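Local coordinates for titin (Homo sapiens, PDB 2J8H), which is a giant elastic protein of muscle with serine/threonine kinase activity, represented here by a rigid A-band tandem of two immunoglobulin domains, at residues A100-P105 / G185-T190; E109-V114 / T190-V195; I126-K131 / V153-S158; P134-Q139 / V178-R183. All coordinates share one frame; numbering follows the deposited sequence.

Contact 1. Residues A100-P105 / G185-T190; sequences AKIHLP and GIDQKT
K101 and D187 make a salt bridge where strand 86-102 runs out beside strand 185-196, and the charged groups around it are the polar half of this contact. NZ of K101 lies 2.6 Å from OD2 of D187, on the syn side and 22° out of the carboxylate plane. The same oxygen takes the backbone N of I102 on its anti lone pair at 2.7 Å, with an almost straight N-H...O angle of 172°. Two donors therefore grip OD2. With D187 CG anti to its backbone N (chi1 -165°), the carboxylate is carried across to them. The second oxygen, OD1, pairs with K189 NZ at 3.0 Å, so three residues share one network. K101 NZ also bonds I102 O at 2.7 Å, and K189 NZ hydrogen-bonds Q188 O from above its carbonyl plane. The two ammonium nitrogens, K101 NZ and K189 NZ, are only 3.6 Å apart, a repulsion that the carboxylate probably offsets.

The apolar half rests on the aliphatic part of K189. CG2 of I102 touches K189 CG at 3.5 Å as the two side chains slide past each other in opposite directions, and L104 CD1 reaches K189 CB at 3.9 Å. Apart from these, A100 CB abuts the carbonyl O of G185.

The two strands run nearly parallel but belong to different sheets. K101 and H103 bond through their backbones to S129 and P127 of strand 123-131, while D187 and K189 pair with A180 and V178 of strand 174-182. I102 packs between the layers, on I126, F128 and A180, so the contact closes an edge of the immunoglobulin sandwich.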
loop_
_atom_site.group_PDB
_atom_site.type_symbol
_atom_site.label_atom_id
_atom_site.label_comp_id
_atom_site.label_asym_id
_atom_site.label_seq_id
_atom_site.Cartn_x
_atom_site.Cartn_y
_atom_site.Cartn_z
ATOM N N ALA A 100 -8.084 -9.947 11.566
ATOM C CA ALA A 100 -9.240 -10.803 11.280
ATOM C C ALA A 100 -10.090 -10.116 10.252
ATOM O O ALA A 100 -10.389 -8.933 10.402
ATOM C CB ALA A 100 -10.065 -11.093 12.537
ATOM N N LYS A 101 -10.514 -10.854 9.231
ATOM C CA LYS A 101 -11.259 -10.253 8.141
ATOM C C LYS A 101 -12.179 -11.279 7.521
ATOM O O LYS A 101 -11.799 -12.416 7.315
ATOM C CB LYS A 101 -10.283 -9.668 7.099
ATOM C CG LYS A 101 -10.934 -8.925 5.936
ATOM C CD LYS A 101 -11.438 -7.545 6.312
ATOM C CE LYS A 101 -12.447 -6.953 5.233
ATOM N NZ LYS A 101 -13.850 -7.505 5.317
ATOM N N ILE A 102 -13.407 -10.867 7.264
ATOM C CA ILE A 102 -14.395 -11.706 6.591
ATOM C C ILE A 102 -14.413 -11.272 5.127
ATOM O O ILE A 102 -14.440 -10.080 4.851
ATOM C CB ILE A 102 -15.806 -11.499 7.170
ATOM C CG1 ILE A 102 -15.902 -11.986 8.604
ATOM C CG2 ILE A 102 -16.838 -12.213 6.317
ATOM C CD1 ILE A 102 -15.491 -13.417 8.800
ATOM N N HIS A 103 -14.387 -12.239 4.218
ATOM C CA HIS A 103 -14.320 -11.977 2.775
ATOM C C HIS A 103 -15.529 -12.557 2.080
ATOM O O HIS A 103 -15.528 -13.731 1.709
ATOM C CB HIS A 103 -13.103 -12.653 2.155
ATOM C CG HIS A 103 -11.809 -12.311 2.818
ATOM N ND1 HIS A 103 -11.254 -11.058 2.755
ATOM C CD2 HIS A 103 -10.952 -13.069 3.544
ATOM C CE1 HIS A 103 -10.113 -11.051 3.430
ATOM N NE2 HIS A 103 -9.912 -12.258 3.919
ATOM N N LEU A 104 -16.545 -11.741 1.856
ATOM C CA LEU A 104 -17.732 -12.175 1.110
ATOM C C LEU A 104 -17.433 -12.246 -0.383
ATOM O O LEU A 104 -17.154 -11.219 -1.017
ATOM C CB LEU A 104 -18.879 -11.208 1.340
ATOM C CG LEU A 104 -19.470 -11.077 2.738
ATOM C CD1 LEU A 104 -20.630 -10.051 2.674
ATOM C CD2 LEU A 104 -19.903 -12.416 3.319
ATOM N N PRO A 105 -17.502 -13.445 -0.979
ATOM C CA PRO A 105 -17.281 -13.521 -2.419
ATOM C C PRO A 105 -18.257 -12.676 -3.254
ATOM O O PRO A 105 -17.853 -11.964 -4.181
ATOM C CB PRO A 105 -17.478 -15.001 -2.711
ATOM C CG PRO A 105 -17.205 -15.689 -1.431
ATOM C CD PRO A 105 -17.727 -14.773 -0.390
ATOM N N GLY A 185 -7.944 -7.066 15.320
ATOM C CA GLY A 185 -9.225 -6.487 14.953
ATOM C C GLY A 185 -10.371 -7.464 14.871
ATOM O O GLY A 185 -10.190 -8.672 14.900
ATOM N N ILE A 186 -11.559 -6.881 14.768
ATOM C CA ILE A 186 -12.803 -7.578 14.639
ATOM C C ILE A 186 -13.416 -7.175 13.317
ATOM O O ILE A 186 -13.426 -6.004 12.956
ATOM C CB ILE A 186 -13.737 -7.137 15.745
ATOM C CG1 ILE A 186 -13.052 -7.419 17.086
ATOM C CG2 ILE A 186 -15.100 -7.839 15.616
ATOM C CD1 ILE A 186 -13.922 -7.240 18.271
ATOM N N ASP A 187 -13.955 -8.143 12.603
ATOM C CA ASP A 187 -14.698 -7.852 11.376
ATOM C C ASP A 187 -15.960 -8.711 11.409
ATOM O O ASP A 187 -15.917 -9.841 11.900
ATOM C CB ASP A 187 -13.850 -8.246 10.172
ATOM C CG ASP A 187 -14.355 -7.658 8.855
ATOM O OD1 ASP A 187 -14.863 -6.526 8.875
ATOM O OD2 ASP A 187 -14.206 -8.322 7.806
ATOM N N GLN A 188 -17.061 -8.174 10.891
ATOM C CA GLN A 188 -18.315 -8.900 10.736
ATOM C C GLN A 188 -18.981 -8.544 9.428
ATOM O O GLN A 188 -18.732 -7.473 8.847
ATOM C CB GLN A 188 -19.269 -8.658 11.903
ATOM C CG GLN A 188 -20.010 -7.355 11.923
ATOM C CD GLN A 188 -21.087 -7.313 13.012
ATOM O OE1 GLN A 188 -20.837 -7.657 14.174
ATOM N NE2 GLN A 188 -22.282 -6.900 12.633
ATOM N N LYS A 189 -19.801 -9.464 8.951
ATOM C CA LYS A 189 -20.562 -9.282 7.735
ATOM C C LYS A 189 -21.888 -9.999 7.942
ATOM O O LYS A 189 -22.008 -10.864 8.793
ATOM C CB LYS A 189 -19.841 -9.870 6.519
ATOM C CG LYS A 189 -18.556 -9.152 6.081
ATOM C CD LYS A 189 -18.837 -7.756 5.560
ATOM C CE LYS A 189 -17.581 -6.927 5.445
ATOM N NZ LYS A 189 -16.961 -6.629 6.795
ATOM N N THR A 190 -22.877 -9.599 7.160
ATOM C CA THR A 190 -24.198 -10.162 7.223
ATOM C C THR A 190 -24.495 -10.851 5.903
ATOM O O THR A 190 -24.082 -10.399 4.837
ATOM C CB THR A 190 -25.215 -9.055 7.490
ATOM O OG1 THR A 190 -24.913 -8.482 8.765
ATOM C CG2 THR A 190 -26.662 -9.580 7.500
#

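Contact 2. Residues E109-V114 / T190-V195; sequences EGMGAV and TVELDV
G112-V114 and V191-L193 form the parallel pairing of strands A' and G in an I-set immunoglobulin domain. The ladder alternates between the strands: G112 N bonds T190 O at 2.9 Å, E192 N reaches back to G112 O, V114 N bonds E192 O at 2.9 Å, and D194 N closes on V114 O at 3.0 Å. The second of these comes in steeply, its donor 52° out of the carbonyl plane of G112, whereas the last lies nearly along the C=O axis. CA of G112 and CA of V191 are just 3.9 Å apart, and a CB on G112 would run into CG2 of V191.

In this fold the first strand leaves its partner in one sheet and crosses to the last strand of the other, which is the step taken here. The face bearing V114, V191 and L193 turns to the sandwich interior, where V191 also packs on I124 and I126. CG1 of V114, anti to its backbone N (chi1 176°), touches L193 CD1 at 3.7 Å, while CG2 of V114 meets V191 CG1 at 4.0 Å. Ahead of the ladder, the side chains of M111 and T190 lie alongside one another, pointing the same way, with M111 SD 3.8 Å from T190 CG2; M111 also rests on F175. A water takes the N-H of T190 and donates to G110 O, bridging the two segments there. D194 OD1 is hydrogen-bonded to H115 ND1.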
loop_
_atom_site.group_PDB
_atom_site.type_symbol
_atom_site.label_atom_id
_atom_site.label_comp_id
_atom_site.label_asym_id
_atom_site.label_seq_id
_atom_site.Cartn_x
_atom_site.Cartn_y
_atom_site.Cartn_z
ATOM N N GLU A 109 -26.423 -5.522 -2.124
ATOM C CA GLU A 109 -26.695 -4.468 -1.153
ATOM C C GLU A 109 -25.816 -4.553 0.099
ATOM O O GLU A 109 -26.284 -4.373 1.207
ATOM C CB GLU A 109 -28.193 -4.476 -0.802
ATOM C CG GLU A 109 -29.054 -3.897 -1.925
ATOM C CD GLU A 109 -29.067 -2.359 -1.921
ATOM O OE1 GLU A 109 -29.601 -1.786 -0.935
ATOM O OE2 GLU A 109 -28.575 -1.720 -2.895
ATOM N N GLY A 110 -24.538 -4.841 -0.089
ATOM C CA GLY A 110 -23.589 -4.891 1.023
ATOM C C GLY A 110 -23.611 -6.142 1.862
ATOM O O GLY A 110 -22.788 -6.305 2.762
ATOM N N MET A 111 -24.528 -7.053 1.560
ATOM C CA MET A 111 -24.664 -8.276 2.322
ATOM C C MET A 111 -24.526 -9.466 1.412
ATOM O O MET A 111 -24.800 -9.393 0.215
ATOM C CB MET A 111 -26.041 -8.327 2.969
ATOM C CG MET A 111 -26.274 -7.283 4.000
ATOM S SD MET A 111 -27.957 -7.452 4.672
ATOM C CE MET A 111 -28.919 -6.878 3.291
ATOM N N GLY A 112 -24.104 -10.576 1.988
ATOM C CA GLY A 112 -24.234 -11.847 1.325
ATOM C C GLY A 112 -25.700 -12.084 1.014
ATOM O O GLY A 112 -26.580 -11.490 1.634
ATOM N N ALA A 113 -25.944 -12.953 0.042
ATOM C CA ALA A 113 -27.279 -13.365 -0.315
ATOM C C ALA A 113 -27.243 -14.831 -0.692
ATOM O O ALA A 113 -26.480 -15.242 -1.565
ATOM C CB ALA A 113 -27.772 -12.563 -1.471
ATOM N N VAL A 114 -28.101 -15.604 -0.046
ATOM C CA VAL A 114 -28.299 -17.006 -0.381
ATOM C C VAL A 114 -29.785 -17.165 -0.652
ATOM O O VAL A 114 -30.608 -16.747 0.148
ATOM C CB VAL A 114 -27.812 -17.943 0.752
ATOM C CG1 VAL A 114 -28.116 -19.396 0.412
ATOM C CG2 VAL A 114 -26.312 -17.752 0.978
ATOM N N THR A 190 -22.877 -9.599 7.160
ATOM C CA THR A 190 -24.198 -10.162 7.223
ATOM C C THR A 190 -24.495 -10.851 5.903
ATOM O O THR A 190 -24.082 -10.399 4.837
ATOM C CB THR A 190 -25.215 -9.055 7.490
ATOM O OG1 THR A 190 -24.913 -8.482 8.765
ATOM C CG2 THR A 190 -26.662 -9.580 7.500
ATOM N N VAL A 191 -25.242 -11.940 5.996
ATOM C CA VAL A 191 -25.763 -12.667 4.845
ATOM C C VAL A 191 -27.280 -12.797 4.998
ATOM O O VAL A 191 -27.754 -13.254 6.042
ATOM C CB VAL A 191 -25.179 -14.093 4.801
ATOM C CG1 VAL A 191 -25.735 -14.866 3.633
ATOM C CG2 VAL A 191 -23.664 -14.042 4.751
ATOM N N GLU A 192 -28.035 -12.384 3.988
ATOM C CA GLU A 192 -29.472 -12.605 4.009
ATOM C C GLU A 192 -29.798 -13.911 3.305
ATOM O O GLU A 192 -29.392 -14.125 2.155
ATOM C CB GLU A 192 -30.253 -11.473 3.357
ATOM C CG GLU A 192 -31.751 -11.771 3.403
ATOM C CD GLU A 192 -32.610 -10.659 2.900
ATOM O OE1 GLU A 192 -32.058 -9.669 2.373
ATOM O OE2 GLU A 192 -33.846 -10.789 3.034
ATOM N N LEU A 193 -30.548 -14.769 4.001
ATOM C CA LEU A 193 -31.042 -16.015 3.441
ATOM C C LEU A 193 -32.507 -15.829 3.179
ATOM O O LEU A 193 -33.232 -15.403 4.057
ATOM C CB LEU A 193 -30.852 -17.163 4.434
ATOM C CG LEU A 193 -31.405 -18.549 4.078
ATOM C CD1 LEU A 193 -30.975 -18.967 2.693
ATOM C CD2 LEU A 193 -30.945 -19.609 5.101
ATOM N N ASP A 194 -32.956 -16.123 1.969
ATOM C CA ASP A 194 -34.390 -16.194 1.723
ATOM C C ASP A 194 -34.724 -17.594 1.273
ATOM O O ASP A 194 -33.902 -18.277 0.676
ATOM C CB ASP A 194 -34.854 -15.151 0.719
ATOM C CG ASP A 194 -34.359 -15.422 -0.673
ATOM O OD1 ASP A 194 -33.179 -15.100 -0.946
ATOM O OD2 ASP A 194 -35.159 -15.946 -1.478
ATOM N N VAL A 195 -35.932 -18.033 1.594
ATOM C CA VAL A 195 -36.354 -19.379 1.272
ATOM C C VAL A 195 -37.605 -19.302 0.410
ATOM O O VAL A 195 -38.577 -18.649 0.780
ATOM C CB VAL A 195 -36.622 -20.198 2.546
ATOM C CG1 VAL A 195 -37.090 -21.628 2.179
ATOM C CG2 VAL A 195 -35.378 -20.227 3.427
HETATM O O HOH W 1 -22.416 -7.262 5.565
#

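Contact 3. Residues I126-K131 / V153-S158; sequences IPFSGK and VIVTRS
F128, on strand B of the second immunoglobulin domain, packs its ring tightly against the turn T156-S158 that leads from strand D to strand E. The ring's far end carries the contact: CZ of F128 stands 3.5 Å from T156 O and 4.2 Å from V155 CG1, both approached obliquely, while the carbonyl carbon of S158 lies over one face, 3.9 Å above the plane and displaced toward the rim. A chi1 of 66° sets CG of F128 between its own backbone N and carbonyl carbon, and from there the ring reaches under the turn. The ring also touches I102, P134 and I136, which tie it into the core. An alanine at F128 would probably open a gap beneath the turn, taking the ring away from V155 CG1 and from the S158 carbonyl carbon.

Beside the ring, F128 N bonds S158 O at 3.0 Å with a fairly straight angle of 165°, although the donor sits well above the carbonyl plane. The same oxygen receives the CA-H of P127.

The outer side is looser and wet. R157 and S158 are exposed, and the CB atoms of both point away from strand B. A water donates to F128 O at 2.6 Å and to R157 O at 2.7 Å, bridging two carbonyl oxygens that could not bond each other. The turn is braced from within as an ST turn, in which T156 OG1 accepts from S158 N at 3.1 Å.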
loop_
_atom_site.group_PDB
_atom_site.type_symbol
_atom_site.label_atom_id
_atom_site.label_comp_id
_atom_site.label_asym_id
_atom_site.label_seq_id
_atom_site.Cartn_x
_atom_site.Cartn_y
_atom_site.Cartn_z
ATOM N N ILE A 126 -18.228 -18.884 4.130
ATOM C CA ILE A 126 -17.628 -17.576 4.285
ATOM C C ILE A 126 -16.116 -17.681 4.485
ATOM O O ILE A 126 -15.660 -18.145 5.552
ATOM C CB ILE A 126 -18.188 -16.824 5.499
ATOM C CG1 ILE A 126 -19.723 -16.761 5.467
ATOM C CG2 ILE A 126 -17.689 -15.388 5.471
ATOM C CD1 ILE A 126 -20.269 -15.971 4.276
ATOM N N PRO A 127 -15.332 -17.278 3.472
ATOM C CA PRO A 127 -13.887 -17.246 3.682
ATOM C C PRO A 127 -13.500 -16.182 4.688
ATOM O O PRO A 127 -14.157 -15.147 4.787
ATOM C CB PRO A 127 -13.330 -16.903 2.302
ATOM C CG PRO A 127 -14.451 -17.055 1.366
ATOM C CD PRO A 127 -15.690 -16.854 2.114
ATOM N N PHE A 128 -12.444 -16.433 5.450
ATOM C CA PHE A 128 -11.909 -15.411 6.323
ATOM C C PHE A 128 -10.392 -15.500 6.429
ATOM O O PHE A 128 -9.786 -16.500 6.090
ATOM C CB PHE A 128 -12.536 -15.532 7.709
ATOM C CG PHE A 128 -12.171 -16.770 8.405
ATOM C CD1 PHE A 128 -10.997 -16.852 9.103
ATOM C CD2 PHE A 128 -12.986 -17.885 8.341
ATOM C CE1 PHE A 128 -10.642 -17.986 9.729
ATOM C CE2 PHE A 128 -12.613 -19.050 8.979
ATOM C CZ PHE A 128 -11.457 -19.106 9.655
ATOM N N SER A 129 -9.794 -14.414 6.903
ATOM C CA SER A 129 -8.363 -14.356 7.153
ATOM C C SER A 129 -8.156 -13.954 8.605
ATOM O O SER A 129 -9.051 -13.393 9.247
ATOM C CB SER A 129 -7.723 -13.295 6.253
ATOM O OG SER A 129 -7.947 -13.574 4.878
ATOM N N GLY A 130 -6.964 -14.230 9.111
ATOM C CA GLY A 130 -6.581 -13.758 10.430
ATOM C C GLY A 130 -5.440 -14.564 10.989
ATOM O O GLY A 130 -5.468 -15.780 10.947
ATOM N N LYS A 131 -4.420 -13.883 11.478
ATOM C CA LYS A 131 -3.299 -14.535 12.149
ATOM C C LYS A 131 -2.945 -13.589 13.279
ATOM O O LYS A 131 -2.584 -12.440 13.017
ATOM C CB LYS A 131 -2.094 -14.721 11.206
ATOM C CG LYS A 131 -2.312 -15.708 10.057
ATOM C CD LYS A 131 -2.227 -17.156 10.505
ATOM C CE LYS A 131 -3.090 -18.059 9.617
ATOM N NZ LYS A 131 -2.802 -19.480 9.942
ATOM N N VAL A 153 -22.204 -25.539 12.503
ATOM C CA VAL A 153 -21.124 -24.640 12.113
ATOM C C VAL A 153 -19.851 -25.416 11.758
ATOM O O VAL A 153 -19.388 -26.248 12.528
ATOM C CB VAL A 153 -20.798 -23.644 13.235
ATOM C CG1 VAL A 153 -19.626 -22.771 12.824
ATOM C CG2 VAL A 153 -22.025 -22.791 13.531
ATOM N N ILE A 154 -19.279 -25.111 10.597
ATOM C CA ILE A 154 -17.990 -25.657 10.192
ATOM C C ILE A 154 -16.985 -24.514 10.253
ATOM O O ILE A 154 -17.262 -23.430 9.779
ATOM C CB ILE A 154 -18.051 -26.218 8.772
ATOM C CG1 ILE A 154 -18.963 -27.448 8.740
ATOM C CG2 ILE A 154 -16.652 -26.539 8.247
ATOM C CD1 ILE A 154 -19.217 -28.024 7.345
ATOM N N VAL A 155 -15.848 -24.741 10.890
ATOM C CA VAL A 155 -14.727 -23.805 10.804
ATOM C C VAL A 155 -13.463 -24.558 10.395
ATOM O O VAL A 155 -13.087 -25.552 11.013
ATOM C CB VAL A 155 -14.472 -23.088 12.135
ATOM C CG1 VAL A 155 -13.428 -22.000 11.950
ATOM C CG2 VAL A 155 -15.768 -22.500 12.696
ATOM N N THR A 156 -12.837 -24.093 9.325
ATOM C CA THR A 156 -11.586 -24.664 8.869
ATOM C C THR A 156 -10.512 -23.593 8.997
ATOM O O THR A 156 -10.759 -22.538 9.603
ATOM C CB THR A 156 -11.689 -25.146 7.427
ATOM O OG1 THR A 156 -11.575 -24.026 6.545
ATOM C CG2 THR A 156 -13.024 -25.886 7.194
ATOM N N ARG A 157 -9.330 -23.863 8.442
ATOM C CA ARG A 157 -8.248 -22.877 8.463
ATOM C C ARG A 157 -8.568 -21.614 7.642
ATOM O O ARG A 157 -8.007 -20.552 7.905
ATOM C CB ARG A 157 -6.941 -23.498 7.959
ATOM C CG ARG A 157 -6.423 -24.659 8.847
ATOM C CD ARG A 157 -5.098 -25.236 8.309
ATOM N NE ARG A 157 -5.232 -25.713 6.924
ATOM C CZ ARG A 157 -5.043 -26.970 6.515
ATOM N NH1 ARG A 157 -4.680 -27.938 7.363
ATOM N NH2 ARG A 157 -5.206 -27.259 5.224
ATOM N N SER A 158 -9.459 -21.729 6.659
ATOM C CA SER A 158 -9.681 -20.641 5.687
ATOM C C SER A 158 -11.122 -20.178 5.490
ATOM O O SER A 158 -11.370 -19.136 4.873
ATOM C CB SER A 158 -9.066 -21.042 4.338
ATOM O OG SER A 158 -9.642 -22.246 3.879
HETATM O O HOH W 2 -7.809 -17.972 7.002
#

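Contact 4. Residues P134-Q139 / V178-R183; sequences PVITWQ and VCAKNR
W138 and V178 make the apolar centre, their side chains lying side by side and pointing the same way. CB of V178 sits over the six-membered ring of W138, 3.7 Å from its centroid and 1° off the normal, a CH-pi contact. V178 CG2, anti to its own backbone N, also lies against the indole, 3.8 Å from W138 CE2. W138 is the C-strand tryptophan of the immunoglobulin core; V178 probably occupies the F-strand position where many such domains carry the cysteine of an intersheet disulphide. Further along the same face, I136 CD1 touches A180 CB at 3.6 Å, and P134 CB lies 4.0 Å from the same A180 CB. An alanine in place of W138 would probably open a gap against V178 CB and CG2, which lose the indole face, and deprive T160 OG1 of the hydrogen bond from NE1.

Outward from this, the antiparallel backbones are joined by two hydrogen-bonded pairs. V135 N bonds K181 O at 2.8 Å. In return K181 N bonds V135 O at 2.9 Å, and T137 makes the same exchange with C179; all four donors lie in the carbonyl planes.

The polar edge is on the opposite face, with T137 and K181. A water there donates to V135 O at 2.7 Å and also bonds T137 OG1; its link to K181 NZ is doubtful, because that nitrogen is modelled too close to C179 SG.

Strand 135-140 has strand 144-145 on its far side, and strand 174-182 has strand 185-196. The W138 face looks across to strands 123-131 and 159-163 of the other sheet, packing on I124, I126 and L162.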
loop_
_atom_site.group_PDB
_atom_site.type_symbol
_atom_site.label_atom_id
_atom_site.label_comp_id
_atom_site.label_asym_id
_atom_site.label_seq_id
_atom_site.Cartn_x
_atom_site.Cartn_y
_atom_site.Cartn_z
ATOM N N PRO A 134 -8.444 -16.424 13.959
ATOM C CA PRO A 134 -9.494 -15.698 14.644
ATOM C C PRO A 134 -10.587 -16.571 15.277
ATOM O O PRO A 134 -10.788 -17.721 14.885
ATOM C CB PRO A 134 -10.076 -14.832 13.540
ATOM C CG PRO A 134 -9.910 -15.635 12.345
ATOM C CD PRO A 134 -8.642 -16.397 12.505
ATOM N N VAL A 135 -11.222 -16.028 16.312
ATOM C CA VAL A 135 -12.417 -16.611 16.855
ATOM C C VAL A 135 -13.562 -16.260 15.914
ATOM O O VAL A 135 -13.732 -15.110 15.541
ATOM C CB VAL A 135 -12.728 -16.083 18.237
ATOM C CG1 VAL A 135 -14.066 -16.648 18.710
ATOM C CG2 VAL A 135 -11.590 -16.474 19.230
ATOM N N ILE A 136 -14.322 -17.277 15.530
ATOM C CA ILE A 136 -15.422 -17.135 14.604
ATOM C C ILE A 136 -16.709 -17.290 15.371
ATOM O O ILE A 136 -16.844 -18.211 16.170
ATOM C CB ILE A 136 -15.381 -18.229 13.529
ATOM C CG1 ILE A 136 -14.142 -18.076 12.640
ATOM C CG2 ILE A 136 -16.694 -18.265 12.719
ATOM C CD1 ILE A 136 -13.991 -16.740 11.927
ATOM N N THR A 137 -17.657 -16.379 15.154
ATOM C CA THR A 137 -18.994 -16.540 15.725
ATOM C C THR A 137 -20.057 -16.285 14.689
ATOM O O THR A 137 -19.860 -15.503 13.772
ATOM C CB THR A 137 -19.251 -15.605 16.916
ATOM O OG1 THR A 137 -19.219 -14.258 16.473
ATOM C CG2 THR A 137 -18.233 -15.805 18.009
ATOM N N TRP A 138 -21.191 -16.953 14.847
ATOM C CA TRP A 138 -22.357 -16.756 13.983
ATOM C C TRP A 138 -23.542 -16.379 14.840
ATOM O O TRP A 138 -23.693 -16.865 15.974
ATOM C CB TRP A 138 -22.716 -18.044 13.237
ATOM C CG TRP A 138 -21.874 -18.401 12.106
ATOM C CD1 TRP A 138 -20.726 -19.140 12.128
ATOM C CD2 TRP A 138 -22.117 -18.079 10.741
ATOM N NE1 TRP A 138 -20.247 -19.291 10.858
ATOM C CE2 TRP A 138 -21.092 -18.653 9.988
ATOM C CE3 TRP A 138 -23.131 -17.394 10.082
ATOM C CZ2 TRP A 138 -21.023 -18.520 8.610
ATOM C CZ3 TRP A 138 -23.061 -17.272 8.722
ATOM C CH2 TRP A 138 -22.023 -17.830 8.000
ATOM N N GLN A 139 -24.392 -15.514 14.295
ATOM C CA GLN A 139 -25.618 -15.080 14.954
ATOM C C GLN A 139 -26.746 -15.026 13.930
ATOM O O GLN A 139 -26.498 -14.765 12.758
ATOM C CB GLN A 139 -25.514 -13.629 15.474
ATOM C CG GLN A 139 -24.344 -13.258 16.338
ATOM C CD GLN A 139 -23.979 -11.747 16.222
ATOM O OE1 GLN A 139 -22.786 -11.380 16.225
ATOM N NE2 GLN A 139 -25.017 -10.868 16.111
ATOM N N VAL A 178 -21.839 -13.183 10.648
ATOM C CA VAL A 178 -20.617 -13.938 10.933
ATOM C C VAL A 178 -19.538 -12.923 11.319
ATOM O O VAL A 178 -19.430 -11.830 10.713
ATOM C CB VAL A 178 -20.168 -14.786 9.735
ATOM C CG1 VAL A 178 -20.007 -13.933 8.495
ATOM C CG2 VAL A 178 -18.875 -15.581 10.075
ATOM N N CYS A 179 -18.773 -13.261 12.347
ATOM C CA CYS A 179 -17.804 -12.342 12.890
ATOM C C CYS A 179 -16.502 -13.078 13.132
ATOM O O CYS A 179 -16.521 -14.219 13.586
ATOM C CB CYS A 179 -18.386 -11.742 14.160
ATOM S SG CYS A 179 -17.346 -10.538 15.040
ATOM N N ALA A 180 -15.382 -12.443 12.779
ATOM C CA ALA A 180 -14.043 -12.962 13.040
ATOM C C ALA A 180 -13.333 -11.942 13.915
ATOM O O ALA A 180 -13.359 -10.748 13.607
ATOM C CB ALA A 180 -13.278 -13.182 11.727
ATOM N N LYS A 181 -12.707 -12.415 14.995
ATOM C CA LYS A 181 -11.968 -11.574 15.937
ATOM C C LYS A 181 -10.592 -12.163 16.216
ATOM O O LYS A 181 -10.467 -13.356 16.503
ATOM C CB LYS A 181 -12.670 -11.494 17.305
ATOM C CG LYS A 181 -14.112 -11.041 17.309
ATOM C CD LYS A 181 -14.890 -11.637 18.518
ATOM C CE LYS A 181 -16.343 -11.110 18.586
ATOM N NZ LYS A 181 -17.251 -11.585 17.496
ATOM N N ASN A 182 -9.566 -11.323 16.157
ATOM C CA ASN A 182 -8.296 -11.626 16.813
ATOM C C ASN A 182 -7.731 -10.357 17.406
ATOM O O ASN A 182 -8.430 -9.336 17.469
ATOM C CB ASN A 182 -7.311 -12.346 15.867
ATOM C CG ASN A 182 -6.834 -11.497 14.715
ATOM O OD1 ASN A 182 -7.087 -10.293 14.638
ATOM N ND2 ASN A 182 -6.125 -12.136 13.790
ATOM N N ARG A 183 -6.475 -10.412 17.845
ATOM C CA ARG A 183 -5.859 -9.279 18.506
ATOM C C ARG A 183 -5.684 -8.059 17.612
ATOM O O ARG A 183 -5.504 -6.966 18.118
ATOM C CB ARG A 183 -4.499 -9.690 19.132
ATOM C CG ARG A 183 -3.410 -10.073 18.105
ATOM C CD ARG A 183 -2.093 -10.408 18.778
ATOM N NE ARG A 183 -2.207 -11.578 19.656
ATOM C CZ ARG A 183 -1.177 -12.171 20.251
ATOM N NH1 ARG A 183 0.066 -11.712 20.070
ATOM N NH2 ARG A 183 -1.384 -13.228 21.039
HETATM O O HOH W 3 -15.994 -13.885 16.467
#

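All four contacts lie in the second immunoglobulin domain or at its entrance from the first. Contacts 1 and 2 share T190 and strand 185-196, with centres 14 Å apart, so the incoming chain lies along that strand first by side chains and then by sheet pairing. Contact 4, 8 Å from contact 1, continues the same sheet one strand further in, while contact 3 belongs to the facing sheet, 9 Å from contact 4. Contacts 3 and 4 alternate along the sequence and nest inside the loops closed by contacts 1 and 2. Strand 86-102 runs unbroken from the first domain into contact 1, consistent with a rigid tandem.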